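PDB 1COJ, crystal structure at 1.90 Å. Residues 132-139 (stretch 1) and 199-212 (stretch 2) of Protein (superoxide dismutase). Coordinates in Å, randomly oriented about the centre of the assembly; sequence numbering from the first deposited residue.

Stretch 1, residues 132-139: GLDIFSGR
Stretch 2 199-212: KAMKAYEALKDFIK

The contact joins a strand segment and the tight turn that follows in sequence to the last turns of the C-terminal helix and the tail beyond. Strand 132-134 and helix 199-207 run almost parallel, their N-to-C directions 5° apart and their axes 9.6 Å from each other at closest approach. Three CA-CA pairs set the register: Leu 133 to Ala 200 at 6.9 Å, Ile 135 to Tyr 204 at 6.1 Å, and Phe 136 to Phe 210 at 6.8 Å. Together the stretches bury 473 Å², and no direct hydrogen bond crosses between them; the fit is made by shape, with two waters assisting.

Stretch 1 first braces itself. Asp 134, its CA-to-CB bond directed away from the helix with chi1 t, accepts Ser 137 OG at OD1 (2.7 Å) and Phe 136 N at OD2 (3.2 Å). Its backbone O receives Gly 138 N at 2.7 Å, and its N donates to Arg 139 O at 2.9 Å, closing the loop. Ile 135 (phi/psi -65/-18), Phe 136 (-82/-24) and Ser 137 (-120/-15) carry the chain round to Gly 138, at 73/19.

On the strand, Leu 133 (t, p) is the bump, and it is buried. Its CD2 lies 3.5 Å from Ala 200 O, 4.1 Å from Ala 200 CB, 4.1 Å from Met 201 SD and 3.8 Å from Tyr 204 CB. Ala 200, with its small side chain directed toward the strand, leaves room for the leucine, while Met 201, m at all three chi angles, curls its end nearer.

Tyr 204 (chi1 177°, chi2 62°), partly exposed, is the central wedge. One face of its ring lies against Gly 138, whose CA is 3.4 Å from Tyr 204 CZ and 3.6 Å from the ring centroid, 24° off the normal, a CH-pi contact. Glycine suits this place twice over: positive phi favours it, and an ideal CB would fall 2.3 Å from Tyr 204 CZ, a clash. At the ring edge, Ile 135 O is 3.5 Å from Tyr 204 CE1.

Ile 135 (p, t) sets CG2 3.7 Å from CD2 of Leu 207, whose chi1 of -108° and chi2 of 27° lie between wells. Both residues are buried and meet through methyl groups, so branched apolar side chains suit the place. Lys 208 (-58/142) then leaves helical geometry, and a type II turn from Leu 207 to Phe 210, with Asp 209 at 65/37, sends the tail past Phe 136. The CA-to-CB bond of partly exposed Phe 136 points away, yet chi1 m and chi2 -67° bring its ring back: CE1 lies 4.0 Å from CD2 of buried Phe 210, which sits at the ring edge, and CD1 lies 4.0 Å from Ile 211 CD1. Phe 210 has chi1 t; Ile 211 is m, t.

Water joins the backbones around this turn. Water 1 donates to Ile 135 O (2.8 Å) and Leu 207 O (2.9 Å); water 2 accepts from Ile 211 N (2.9 Å) and donates weakly to Phe 136 O (3.4 Å).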

# COMPACT_ATOMS: atom_id res chain seq x y z
N GLY A 132 3.20 6.25 -21.22
CA GLY A 132 2.17 5.56 -21.97
C GLY A 132 1.05 6.46 -22.43
O GLY A 132 1.05 7.66 -22.16
N LEU A 133 0.10 5.88 -23.16
CA LEU A 133 -1.05 6.62 -23.64
C LEU A 133 -2.25 6.36 -22.74
O LEU A 133 -2.66 5.22 -22.54
CB LEU A 133 -1.39 6.22 -25.08
CG LEU A 133 -2.56 6.98 -25.73
CD1 LEU A 133 -2.14 8.39 -26.10
CD2 LEU A 133 -3.03 6.24 -26.96
N ASP A 134 -2.78 7.44 -22.17
CA ASP A 134 -3.95 7.37 -21.31
C ASP A 134 -5.16 7.33 -22.24
O ASP A 134 -5.49 8.33 -22.88
CB ASP A 134 -3.97 8.61 -20.41
CG ASP A 134 -5.30 8.80 -19.69
OD1 ASP A 134 -5.63 9.97 -19.39
OD2 ASP A 134 -6.01 7.82 -19.41
N ILE A 135 -5.85 6.18 -22.30
CA ILE A 135 -7.00 6.05 -23.19
C ILE A 135 -8.18 6.94 -22.86
O ILE A 135 -9.05 7.16 -23.70
CB ILE A 135 -7.50 4.59 -23.30
CG1 ILE A 135 -7.97 4.09 -21.93
CG2 ILE A 135 -6.41 3.71 -23.86
CD1 ILE A 135 -8.76 2.79 -21.99
N PHE A 136 -8.22 7.46 -21.64
CA PHE A 136 -9.33 8.32 -21.23
C PHE A 136 -9.19 9.77 -21.68
O PHE A 136 -10.20 10.45 -21.87
CB PHE A 136 -9.55 8.23 -19.72
CG PHE A 136 -9.82 6.83 -19.23
CD1 PHE A 136 -10.99 6.16 -19.60
CD2 PHE A 136 -8.89 6.16 -18.44
CE1 PHE A 136 -11.23 4.85 -19.18
CE2 PHE A 136 -9.12 4.86 -18.01
CZ PHE A 136 -10.29 4.20 -18.38
N SER A 137 -7.96 10.22 -21.93
CA SER A 137 -7.73 11.59 -22.37
C SER A 137 -7.04 11.66 -23.73
O SER A 137 -7.02 12.71 -24.37
CB SER A 137 -6.89 12.34 -21.34
OG SER A 137 -5.55 11.87 -21.34
N GLY A 138 -6.47 10.53 -24.16
CA GLY A 138 -5.77 10.48 -25.42
C GLY A 138 -4.43 11.20 -25.36
O GLY A 138 -3.85 11.53 -26.39
N ARG A 139 -3.92 11.40 -24.15
CA ARG A 139 -2.65 12.08 -23.95
C ARG A 139 -1.57 11.16 -23.40
O ARG A 139 -1.86 10.19 -22.70
CB ARG A 139 -2.84 13.25 -22.98
CG ARG A 139 -3.79 14.33 -23.46
CD ARG A 139 -4.25 15.21 -22.30
NE ARG A 139 -3.15 15.89 -21.63
CZ ARG A 139 -2.39 16.83 -22.19
NH1 ARG A 139 -2.60 17.20 -23.45
NH2 ARG A 139 -1.43 17.42 -21.48
N LYS A 199 0.17 1.21 -32.71
CA LYS A 199 -0.94 0.38 -32.24
C LYS A 199 -1.76 1.12 -31.19
O LYS A 199 -2.99 1.08 -31.21
CB LYS A 199 -0.40 -0.93 -31.66
CG LYS A 199 0.31 -1.80 -32.67
CD LYS A 199 0.70 -3.13 -32.08
CE LYS A 199 1.23 -4.07 -33.15
NZ LYS A 199 1.51 -5.43 -32.64
N ALA A 200 -1.07 1.82 -30.29
CA ALA A 200 -1.73 2.58 -29.23
C ALA A 200 -2.66 3.65 -29.82
O ALA A 200 -3.80 3.79 -29.39
CB ALA A 200 -0.69 3.21 -28.30
N MET A 201 -2.16 4.37 -30.82
CA MET A 201 -2.94 5.42 -31.47
C MET A 201 -4.14 4.86 -32.24
O MET A 201 -5.23 5.44 -32.22
CB MET A 201 -2.07 6.27 -32.38
CG MET A 201 -1.09 7.17 -31.63
SD MET A 201 -1.88 8.22 -30.37
CE MET A 201 -2.84 9.31 -31.38
N LYS A 202 -3.92 3.73 -32.91
CA LYS A 202 -5.01 3.09 -33.65
C LYS A 202 -6.08 2.65 -32.67
O LYS A 202 -7.27 2.86 -32.90
CB LYS A 202 -4.51 1.88 -34.43
CG LYS A 202 -4.24 2.18 -35.90
CD LYS A 202 -3.31 1.19 -36.55
CE LYS A 202 -3.00 1.60 -37.97
NZ LYS A 202 -1.57 1.41 -38.29
N ALA A 203 -5.65 2.11 -31.53
CA ALA A 203 -6.57 1.67 -30.48
C ALA A 203 -7.34 2.86 -29.91
O ALA A 203 -8.55 2.76 -29.67
CB ALA A 203 -5.81 0.96 -29.37
N TYR A 204 -6.65 3.98 -29.70
CA TYR A 204 -7.29 5.17 -29.17
C TYR A 204 -8.40 5.69 -30.07
O TYR A 204 -9.40 6.23 -29.59
CB TYR A 204 -6.27 6.28 -28.90
CG TYR A 204 -6.94 7.54 -28.41
CD1 TYR A 204 -7.65 7.54 -27.20
CD2 TYR A 204 -6.93 8.70 -29.17
CE1 TYR A 204 -8.34 8.67 -26.78
CE2 TYR A 204 -7.62 9.84 -28.76
CZ TYR A 204 -8.33 9.82 -27.56
OH TYR A 204 -8.99 10.94 -27.14
N GLU A 205 -8.23 5.52 -31.38
CA GLU A 205 -9.23 5.99 -32.33
C GLU A 205 -10.56 5.26 -32.09
O GLU A 205 -11.63 5.85 -32.25
CB GLU A 205 -8.77 5.74 -33.77
CG GLU A 205 -7.55 6.52 -34.18
CD GLU A 205 -7.81 8.03 -34.22
OE1 GLU A 205 -8.94 8.43 -34.65
OE2 GLU A 205 -6.88 8.79 -33.83
N ALA A 206 -10.50 3.99 -31.70
CA ALA A 206 -11.70 3.20 -31.42
C ALA A 206 -12.23 3.48 -30.02
O ALA A 206 -13.41 3.28 -29.74
CB ALA A 206 -11.39 1.71 -31.56
N LEU A 207 -11.35 3.97 -29.15
CA LEU A 207 -11.67 4.28 -27.76
C LEU A 207 -12.02 5.73 -27.44
O LEU A 207 -12.44 6.03 -26.32
CB LEU A 207 -10.48 3.87 -26.87
CG LEU A 207 -10.54 2.65 -25.94
CD1 LEU A 207 -11.50 1.60 -26.44
CD2 LEU A 207 -9.13 2.09 -25.81
N LYS A 208 -11.84 6.65 -28.39
CA LYS A 208 -12.15 8.04 -28.09
C LYS A 208 -13.60 8.23 -27.67
O LYS A 208 -14.49 7.56 -28.18
CB LYS A 208 -11.77 8.99 -29.24
CG LYS A 208 -12.60 8.89 -30.50
CD LYS A 208 -12.13 9.98 -31.44
CE LYS A 208 -12.57 9.74 -32.86
NZ LYS A 208 -11.66 10.45 -33.80
N ASP A 209 -13.80 9.12 -26.71
CA ASP A 209 -15.13 9.41 -26.16
C ASP A 209 -15.68 8.18 -25.44
O ASP A 209 -16.88 7.91 -25.48
CB ASP A 209 -16.10 9.86 -27.26
CG ASP A 209 -15.71 11.18 -27.89
OD1 ASP A 209 -15.58 11.24 -29.14
OD2 ASP A 209 -15.53 12.17 -27.15
N PHE A 210 -14.79 7.45 -24.77
CA PHE A 210 -15.16 6.25 -24.02
C PHE A 210 -16.16 6.65 -22.93
O PHE A 210 -17.16 5.96 -22.70
CB PHE A 210 -13.92 5.62 -23.40
CG PHE A 210 -14.13 4.21 -22.92
CD1 PHE A 210 -14.21 3.17 -23.83
CD2 PHE A 210 -14.26 3.94 -21.56
CE1 PHE A 210 -14.41 1.86 -23.39
CE2 PHE A 210 -14.46 2.64 -21.12
CZ PHE A 210 -14.54 1.60 -22.03
N ILE A 211 -15.87 7.74 -22.24
CA ILE A 211 -16.76 8.26 -21.22
C ILE A 211 -17.45 9.44 -21.91
O ILE A 211 -16.78 10.32 -22.46
CB ILE A 211 -15.98 8.79 -19.98
CG1 ILE A 211 -15.10 7.69 -19.40
CG2 ILE A 211 -16.97 9.28 -18.93
CD1 ILE A 211 -14.18 8.17 -18.30
N LYS A 212 -18.77 9.42 -21.94
CA LYS A 212 -19.53 10.48 -22.60
C LYS A 212 -20.34 11.31 -21.60
O LYS A 212 -21.18 10.73 -20.89
CB LYS A 212 -20.44 9.87 -23.67
CG LYS A 212 -19.69 9.05 -24.71
CD LYS A 212 -20.59 8.50 -25.79
CE LYS A 212 -19.77 7.79 -26.86
NZ LYS A 212 -20.60 7.33 -28.01
OXT LYS A 212 -20.13 12.53 -21.54
O HOH W 1 -11.56 8.02 -24.44
O HOH W 2 -13.22 8.99 -22.53